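Local coordinates for putative uncharacterized protein (PDB 3P43) that probably acts as a manganese-dependent phosphoesterase of the LigD 3'-phosphoesterase family, trimming 3' ends during DNA repair, at residues A[58-63]-A[70-75]; A[85-90]-A[100-105]. All coordinates share one frame; numbering follows the deposited sequence.

Contact 1. Residues A[58-63]-A[70-75]; sequences AVPKEP and RRLAIE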
ATOM      1  N   ALA A  58      -5.458   2.000   1.040  1.00 15.68           N
ATOM      2  CA  ALA A  58      -5.467   3.423   0.719  1.00 17.05           C
ATOM      3  C   ALA A  58      -4.824   4.216   1.861  1.00 16.98           C
ATOM      4  O   ALA A  58      -5.250   4.123   3.011  1.00 15.76           O
ATOM      5  CB  ALA A  58      -6.884   3.899   0.488  1.00 15.66           C
ATOM      6  N   VAL A  59      -3.787   4.977   1.535  1.00 18.45           N
ATOM      7  CA  VAL A  59      -3.100   5.826   2.500  1.00 17.12           C
ATOM      8  C   VAL A  59      -3.306   7.285   2.098  1.00 16.29           C
ATOM      9  O   VAL A  59      -2.868   7.697   1.026  1.00 18.62           O
ATOM     10  CB  VAL A  59      -1.586   5.519   2.523  1.00 18.89           C
ATOM     11  CG1 VAL A  59      -0.911   6.212   3.700  1.00 17.72           C
ATOM     12  CG2 VAL A  59      -1.354   4.015   2.581  1.00 18.14           C
ATOM     13  N   PRO A  60      -3.984   8.067   2.950  1.00 19.73           N
ATOM     14  CA  PRO A  60      -4.326   9.464   2.635  1.00 20.33           C
ATOM     15  C   PRO A  60      -3.135  10.425   2.506  1.00 21.36           C
ATOM     16  O   PRO A  60      -3.334  11.583   2.155  1.00 23.88           O
ATOM     17  CB  PRO A  60      -5.239   9.883   3.795  1.00 20.35           C
ATOM     18  CG  PRO A  60      -4.982   8.878   4.883  1.00 22.38           C
ATOM     19  CD  PRO A  60      -4.617   7.604   4.198  1.00 20.28           C
ATOM     20  N   LYS A  61      -1.924   9.958   2.783  1.00 23.41           N
ATOM     21  CA  LYS A  61      -0.732  10.783   2.615  1.00 18.71           C
ATOM     22  C   LYS A  61       0.365   9.928   1.996  1.00 20.85           C
ATOM     23  O   LYS A  61       0.211   8.714   1.882  1.00 17.40           O
ATOM     24  CB  LYS A  61      -0.261  11.326   3.966  1.00 26.80           C
ATOM     25  CG  LYS A  61      -1.050  12.519   4.494  1.00 28.42           C
ATOM     26  CD  LYS A  61      -0.658  12.824   5.931  1.00 28.53           C
ATOM     27  CE  LYS A  61      -1.362  14.064   6.467  1.00 37.41           C
ATOM     28  NZ  LYS A  61      -0.736  15.319   5.961  1.00 44.30           N
ATOM     29  N   GLU A  62       1.472  10.549   1.604  1.00 20.17           N
ATOM     30  CA  GLU A  62       2.590   9.798   1.039  1.00 21.26           C
ATOM     31  C   GLU A  62       3.080   8.756   2.036  1.00 20.64           C
ATOM     32  O   GLU A  62       3.213   9.045   3.229  1.00 18.04           O
ATOM     33  CB  GLU A  62       3.751  10.722   0.669  1.00 18.78           C
ATOM     34  CG  GLU A  62       3.422  11.807  -0.352  1.00 19.44           C
ATOM     35  CD  GLU A  62       4.670  12.465  -0.923  1.00 20.13           C
ATOM     36  OE1 GLU A  62       5.781  12.142  -0.445  1.00 21.37           O
ATOM     37  OE2 GLU A  62       4.547  13.299  -1.851  1.00 19.30           O
ATOM     38  N   PRO A  63       3.342   7.534   1.556  1.00 20.61           N
ATOM     39  CA  PRO A  63       3.949   6.536   2.440  1.00 20.16           C
ATOM     40  C   PRO A  63       5.236   7.114   3.011  1.00 20.20           C
ATOM     41  O   PRO A  63       5.948   7.820   2.303  1.00 19.33           O
ATOM     42  CB  PRO A  63       4.246   5.367   1.495  1.00 17.21           C
ATOM     43  CG  PRO A  63       3.212   5.502   0.416  1.00 18.41           C
ATOM     44  CD  PRO A  63       3.046   6.990   0.219  1.00 21.11           C
ATOM     45  N   ARG A  70       3.865   7.970  11.426  1.00 22.46           N
ATOM     46  CA  ARG A  70       2.823   6.948  11.323  1.00 24.38           C
ATOM     47  C   ARG A  70       1.733   7.411  10.367  1.00 21.37           C
ATOM     48  O   ARG A  70       1.291   8.556  10.436  1.00 20.63           O
ATOM     49  CB  ARG A  70       2.187   6.653  12.687  1.00 22.47           C
ATOM     50  CG  ARG A  70       3.120   6.718  13.889  1.00 27.58           C
ATOM     51  CD  ARG A  70       4.260   5.726  13.779  1.00 28.58           C
ATOM     52  NE  ARG A  70       4.906   5.502  15.071  1.00 30.28           N
ATOM     53  CZ  ARG A  70       6.163   5.099  15.211  1.00 31.76           C
ATOM     54  NH1 ARG A  70       6.910   4.888  14.139  1.00 31.06           N
ATOM     55  NH2 ARG A  70       6.674   4.915  16.420  1.00 38.54           N
ATOM     56  N   ARG A  71       1.302   6.519   9.480  1.00 18.47           N
ATOM     57  CA  ARG A  71       0.207   6.814   8.560  1.00 20.10           C
ATOM     58  C   ARG A  71      -0.998   5.913   8.797  1.00 19.41           C
ATOM     59  O   ARG A  71      -0.856   4.787   9.270  1.00 21.24           O
ATOM     60  CB  ARG A  71       0.667   6.652   7.108  1.00 19.31           C
ATOM     61  CG  ARG A  71       1.772   7.593   6.692  1.00 21.95           C
ATOM     62  CD  ARG A  71       1.248   8.997   6.494  1.00 23.70           C
ATOM     63  NE  ARG A  71       2.165   9.789   5.682  1.00 29.00           N
ATOM     64  CZ  ARG A  71       2.742  10.912   6.086  1.00 26.90           C
ATOM     65  NH1 ARG A  71       2.486  11.391   7.295  1.00 23.67           N
ATOM     66  NH2 ARG A  71       3.568  11.562   5.274  1.00 33.54           N
ATOM     67  N   LEU A  72      -2.183   6.415   8.465  1.00 18.97           N
ATOM     68  CA  LEU A  72      -3.378   5.581   8.399  1.00 21.39           C
ATOM     69  C   LEU A  72      -3.380   4.808   7.083  1.00 19.71           C
ATOM     70  O   LEU A  72      -3.100   5.370   6.024  1.00 21.69           O
ATOM     71  CB  LEU A  72      -4.644   6.437   8.485  1.00 24.00           C
ATOM     72  CG  LEU A  72      -5.952   5.742   8.094  1.00 24.58           C
ATOM     73  CD1 LEU A  72      -6.332   4.669   9.114  1.00 21.30           C
ATOM     74  CD2 LEU A  72      -7.086   6.749   7.917  1.00 23.58           C
ATOM     75  N   ALA A  73      -3.682   3.518   7.148  1.00 20.86           N
ATOM     76  CA  ALA A  73      -3.825   2.712   5.940  1.00 15.22           C
ATOM     77  C   ALA A  73      -5.145   1.966   5.994  1.00 15.72           C
ATOM     78  O   ALA A  73      -5.394   1.208   6.926  1.00 17.81           O
ATOM     79  CB  ALA A  73      -2.670   1.747   5.797  1.00 13.60           C
ATOM     80  N   ILE A  74      -5.993   2.199   5.001  1.00 14.57           N
ATOM     81  CA  ILE A  74      -7.312   1.584   4.950  1.00 16.50           C
ATOM     82  C   ILE A  74      -7.335   0.452   3.935  1.00 17.69           C
ATOM     83  O   ILE A  74      -7.145   0.687   2.744  1.00 18.73           O
ATOM     84  CB  ILE A  74      -8.391   2.610   4.551  1.00 18.22           C
ATOM     85  CG1 ILE A  74      -8.222   3.898   5.360  1.00 19.06           C
ATOM     86  CG2 ILE A  74      -9.789   2.023   4.740  1.00 16.88           C
ATOM     87  CD1 ILE A  74      -9.083   5.055   4.866  1.00 23.91           C
ATOM     88  N   GLU A  75      -7.563  -0.773   4.401  1.00 13.47           N
ATOM     89  CA  GLU A  75      -7.649  -1.918   3.505  0.56 17.88           C
ATOM     90  C   GLU A  75      -8.711  -1.695   2.431  1.00 19.90           C
ATOM     91  O   GLU A  75      -9.837  -1.281   2.725  1.00 21.49           O
ATOM     92  CB  GLU A  75      -7.954  -3.196   4.289  0.56 18.33           C
ATOM     93  CG  GLU A  75      -8.196  -4.417   3.409  0.56 21.62           C
ATOM     94  CD  GLU A  75      -8.444  -5.684   4.211  0.56 21.25           C
ATOM     95  OE1 GLU A  75      -7.580  -6.049   5.033  0.56 19.16           O
ATOM     96  OE2 GLU A  75      -9.502  -6.319   4.012  0.56 23.57           O
TER
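The carbonyl oxygen of Glu62 is gripped by the guanidinium of Arg71: Arg71 NE donates to Glu62 O at 2.8 Å, nearly straight and within the guanidinium plane, while Arg71 NH2 adds a weak bond to the same oxygen. A bend at chi2 of Arg71 (-74°) folds its chain so that this edge meets the loop after strand 53-59. Lys61 CB sits over one guanidinium face, 3.3 Å from Arg71 NE and offset toward the rim, and the lysine chain crosses the arginine at about a right angle. Lys61 NZ and Arg71 NH1 stay 5.3 Å apart, so the like charges do not touch.

Closer to the strand end, Val59 spreads its two methyls over the partner strand: CG1, anti to the backbone N, packs on Arg71 CB and Leu72 O, and CG2 reaches Ala73 CB at 4.1 Å. Pro60 CD also approaches Leu72 O, at 3.3 Å. Ala58 and Ile74 form an antiparallel hydrogen-bonded pair, with Ala58 N to Ile74 O at 2.7 Å and Ile74 N to Ala58 O at 2.9 Å. The Ala58 side chain touches His43 and Asp45, two manganese ligands, and lies about 5 Å from the metal. The arrangement is a beta hairpin of the phosphoesterase barrel, its paired end bordering the manganese site.

Contact 2. Residues A[85-90]-A[100-105]; sequences DFEGEI and VEIWDR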
ATOM      1  N   ASP A  85       1.360  -2.459 -12.956  1.00 23.72           N
ATOM      2  CA  ASP A  85       1.963  -1.832 -14.121  1.00 22.91           C
ATOM      3  C   ASP A  85       1.124  -0.673 -14.646  1.00 21.94           C
ATOM      4  O   ASP A  85       1.521  -0.013 -15.602  1.00 20.32           O
ATOM      5  CB  ASP A  85       2.131  -2.863 -15.240  1.00 25.24           C
ATOM      6  CG  ASP A  85       3.266  -3.828 -14.981  1.00 30.14           C
ATOM      7  OD1 ASP A  85       4.232  -3.450 -14.284  1.00 33.21           O
ATOM      8  OD2 ASP A  85       3.201  -4.964 -15.495  1.00 40.53           O
ATOM      9  N   PHE A  86      -0.039  -0.431 -14.043  1.00 17.93           N
ATOM     10  CA  PHE A  86      -0.958   0.532 -14.628  1.00 17.73           C
ATOM     11  C   PHE A  86      -0.753   1.987 -14.217  1.00 19.94           C
ATOM     12  O   PHE A  86      -0.651   2.314 -13.037  1.00 17.66           O
ATOM     13  CB  PHE A  86      -2.426   0.163 -14.431  1.00 16.31           C
ATOM     14  CG  PHE A  86      -3.348   1.145 -15.075  1.00 16.78           C
ATOM     15  CD1 PHE A  86      -3.571   1.100 -16.447  1.00 20.94           C
ATOM     16  CD2 PHE A  86      -3.919   2.166 -14.342  1.00 16.00           C
ATOM     17  CE1 PHE A  86      -4.386   2.022 -17.063  1.00 17.34           C
ATOM     18  CE2 PHE A  86      -4.745   3.098 -14.950  1.00 20.36           C
ATOM     19  CZ  PHE A  86      -4.978   3.028 -16.312  1.00 18.89           C
ATOM     20  N   GLU A  87      -0.747   2.847 -15.230  1.00 18.20           N
ATOM     21  CA  GLU A  87      -0.514   4.269 -15.082  1.00 17.57           C
ATOM     22  C   GLU A  87      -1.337   4.931 -16.177  1.00 20.94           C
ATOM     23  O   GLU A  87      -1.102   4.698 -17.363  1.00 19.53           O
ATOM     24  CB  GLU A  87       0.977   4.543 -15.272  1.00 20.83           C
ATOM     25  CG  GLU A  87       1.446   5.952 -15.021  1.00 23.64           C
ATOM     26  CD  GLU A  87       2.949   5.999 -14.787  1.00 26.44           C
ATOM     27  OE1 GLU A  87       3.718   5.984 -15.774  1.00 30.85           O
ATOM     28  OE2 GLU A  87       3.365   6.028 -13.611  1.00 22.21           O
ATOM     29  N   GLY A  88      -2.321   5.728 -15.778  1.00 19.66           N
ATOM     30  CA  GLY A  88      -3.310   6.253 -16.707  1.00 20.32           C
ATOM     31  C   GLY A  88      -4.588   6.605 -15.970  1.00 18.37           C
ATOM     32  O   GLY A  88      -4.574   6.771 -14.753  1.00 18.90           O
ATOM     33  N   GLU A  89      -5.699   6.711 -16.688  1.00 16.96           N
ATOM     34  CA  GLU A  89      -6.939   7.159 -16.061  1.00 19.99           C
ATOM     35  C   GLU A  89      -8.073   6.137 -16.102  1.00 21.57           C
ATOM     36  O   GLU A  89      -8.448   5.645 -17.163  1.00 22.58           O
ATOM     37  CB  GLU A  89      -7.414   8.491 -16.660  1.00 28.20           C
ATOM     38  CG  GLU A  89      -8.703   9.014 -16.030  1.00 25.39           C
ATOM     39  CD  GLU A  89      -9.025  10.449 -16.425  1.00 37.04           C
ATOM     40  OE1 GLU A  89      -9.439  10.683 -17.582  1.00 32.31           O
ATOM     41  OE2 GLU A  89      -8.876  11.344 -15.566  1.00 39.28           O
ATOM     42  N   ILE A  90      -8.618   5.836 -14.928  1.00 22.35           N
ATOM     43  CA  ILE A  90      -9.772   4.957 -14.814  1.00 21.55           C
ATOM     44  C   ILE A  90     -11.053   5.780 -14.938  1.00 20.83           C
ATOM     45  O   ILE A  90     -11.277   6.695 -14.158  1.00 23.13           O
ATOM     46  CB  ILE A  90      -9.760   4.197 -13.472  1.00 21.37           C
ATOM     47  CG1 ILE A  90      -8.485   3.352 -13.342  1.00 18.73           C
ATOM     48  CG2 ILE A  90     -11.009   3.334 -13.322  1.00 20.58           C
ATOM     49  CD1 ILE A  90      -8.379   2.232 -14.366  1.00 18.57           C
ATOM     50  N   VAL A 100      -4.204   7.591 -12.178  1.00 18.56           N
ATOM     51  CA  VAL A 100      -3.297   6.682 -11.486  1.00 16.27           C
ATOM     52  C   VAL A 100      -1.870   6.841 -11.993  1.00 17.19           C
ATOM     53  O   VAL A 100      -1.621   6.778 -13.193  1.00 13.33           O
ATOM     54  CB  VAL A 100      -3.724   5.214 -11.678  1.00 17.44           C
ATOM     55  CG1 VAL A 100      -2.726   4.264 -11.002  1.00 14.83           C
ATOM     56  CG2 VAL A 100      -5.141   4.994 -11.153  1.00 18.98           C
ATOM     57  N   GLU A 101      -0.934   7.044 -11.071  1.00 17.13           N
ATOM     58  CA  GLU A 101       0.482   7.130 -11.422  1.00 18.44           C
ATOM     59  C   GLU A 101       1.331   6.266 -10.499  1.00 17.24           C
ATOM     60  O   GLU A 101       1.064   6.174  -9.300  1.00 18.82           O
ATOM     61  CB  GLU A 101       0.978   8.576 -11.367  1.00 20.65           C
ATOM     62  CG  GLU A 101       2.472   8.711 -11.662  1.00 24.77           C
ATOM     63  CD  GLU A 101       2.916  10.153 -11.799  1.00 33.52           C
ATOM     64  OE1 GLU A 101       3.070  10.827 -10.757  1.00 36.26           O
ATOM     65  OE2 GLU A 101       3.109  10.614 -12.945  1.00 32.04           O
ATOM     66  N   ILE A 102       2.356   5.633 -11.058  1.00 21.65           N
ATOM     67  CA  ILE A 102       3.260   4.826 -10.253  1.00 20.43           C
ATOM     68  C   ILE A 102       4.178   5.760  -9.488  1.00 18.49           C
ATOM     69  O   ILE A 102       4.994   6.456 -10.089  1.00 17.40           O
ATOM     70  CB  ILE A 102       4.122   3.877 -11.104  1.00 19.13           C
ATOM     71  CG1 ILE A 102       3.250   3.014 -12.015  1.00 26.62           C
ATOM     72  CG2 ILE A 102       4.961   2.980 -10.199  1.00 16.78           C
ATOM     73  CD1 ILE A 102       2.605   1.858 -11.309  1.00 22.28           C
ATOM     74  N   TRP A 103       4.027   5.776  -8.165  1.00 21.82           N
ATOM     75  CA  TRP A 103       4.858   6.596  -7.291  1.00 17.03           C
ATOM     76  C   TRP A 103       6.128   5.863  -6.873  1.00 19.79           C
ATOM     77  O   TRP A 103       7.202   6.460  -6.804  1.00 17.91           O
ATOM     78  CB  TRP A 103       4.068   7.010  -6.057  1.00 16.49           C
ATOM     79  CG  TRP A 103       4.798   7.939  -5.129  1.00 19.51           C
ATOM     80  CD1 TRP A 103       4.945   9.289  -5.271  1.00 24.09           C
ATOM     81  CD2 TRP A 103       5.441   7.597  -3.891  1.00 21.89           C
ATOM     82  NE1 TRP A 103       5.650   9.804  -4.212  1.00 17.64           N
ATOM     83  CE2 TRP A 103       5.965   8.786  -3.350  1.00 22.08           C
ATOM     84  CE3 TRP A 103       5.632   6.398  -3.194  1.00 20.66           C
ATOM     85  CZ2 TRP A 103       6.669   8.813  -2.150  1.00 22.67           C
ATOM     86  CZ3 TRP A 103       6.328   6.428  -1.998  1.00 21.43           C
ATOM     87  CH2 TRP A 103       6.835   7.625  -1.489  1.00 23.22           C
ATOM     88  N   ASP A 104       6.000   4.571  -6.581  1.00 18.36           N
ATOM     89  CA  ASP A 104       7.163   3.728  -6.334  1.00 17.36           C
ATOM     90  C   ASP A 104       6.848   2.294  -6.739  1.00 16.22           C
ATOM     91  O   ASP A 104       5.687   1.909  -6.868  1.00 14.18           O
ATOM     92  CB  ASP A 104       7.589   3.778  -4.861  1.00 16.91           C
ATOM     93  CG  ASP A 104       9.003   3.243  -4.637  1.00 17.81           C
ATOM     94  OD1 ASP A 104       9.766   3.113  -5.614  1.00 21.60           O
ATOM     95  OD2 ASP A 104       9.357   2.958  -3.478  1.00 20.10           O
ATOM     96  N   ARG A 105       7.892   1.503  -6.935  1.00 16.63           N
ATOM     97  CA  ARG A 105       7.720   0.126  -7.358  1.00 15.56           C
ATOM     98  C   ARG A 105       8.960  -0.685  -7.005  1.00 16.07           C
ATOM     99  O   ARG A 105      10.086  -0.214  -7.153  1.00 17.50           O
ATOM    100  CB  ARG A 105       7.456   0.068  -8.866  1.00 19.76           C
ATOM    101  CG  ARG A 105       7.039  -1.305  -9.356  1.00 20.49           C
ATOM    102  CD  ARG A 105       7.256  -1.465 -10.847  1.00 29.33           C
ATOM    103  NE  ARG A 105       7.173  -2.874 -11.219  1.00 41.17           N
ATOM    104  CZ  ARG A 105       6.036  -3.504 -11.483  1.00 35.64           C
ATOM    105  NH1 ARG A 105       4.890  -2.841 -11.431  1.00 32.69           N
ATOM    106  NH2 ARG A 105       6.046  -4.792 -11.804  1.00 34.28           N
TER
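Gly88 and Val100 pair across the beta hairpin of strands 88-90 and 98-114, an antiparallel hydrogen-bonded pair in the beta barrel. Two backbone bonds make the pair: Gly88 N to Val100 O at 2.9 Å and Val100 N to Gly88 O at 2.7 Å. Glu87 CA adds a CA-H...O contact to Val100 O.

Beyond Gly88 the ladder is continued by a side chain. Glu87 puts CG anti to its backbone N (chi1 -174°) and runs out extended along the partner strand, crossing Ile102 at about a right angle, until OE2 takes the Ile102 N-H at 2.8 Å through its anti lone pair. A carboxylate thus stands in for a backbone acceptor. The same oxygen touches Glu101 CG and Ile102 CB; the Glu101 carboxylate turns to Arg36 in a salt bridge on strand 31-38.

The apolar contacts centre on Val100. Phe86 sets its ring obliquely against this side chain, with CE2 4.0 Å from Val100 CB, and Ile90 CG1 meets Val100 CG2 more loosely, at 4.3 Å. The carbonyl oxygen Phe86 O, which accepts a hydrogen bond from Gln35 NE2, is flanked by the methyls Val100 CG1 and Ile102 CD1.

One salt bridge spans the far end, past the classic beta bulge where Trp103 and Asp104 face Val34. Arg105 extends from CG to NE toward Asp85, and the carboxylate and guanidinium planes are 24° apart. Asp85 OD1 lies over one guanidinium face, 3.0 Å from Arg105 NH1.

Both contacts are antiparallel hairpin pairings in one curled sheet, with centres about 17 Å apart, and each has one hydrogen-bonded backbone pair. Contact 1 is partly buried and nearer the middle of the chain; contact 2 lies at the surface. Their side-chain chemistry is reversed: in contact 1 a cationic side chain donates to a loop carbonyl, whereas in contact 2 a carboxylate accepts from a strand amide and a salt bridge between exposed side chains lies at the far end. Strand 70-80 of contact 1 precedes strand 88-90 in the chain. The two meet where Trp103 packs against Glu62 and Pro63, Glu62 OE1 lying 3.8 Å from Trp103 CZ2.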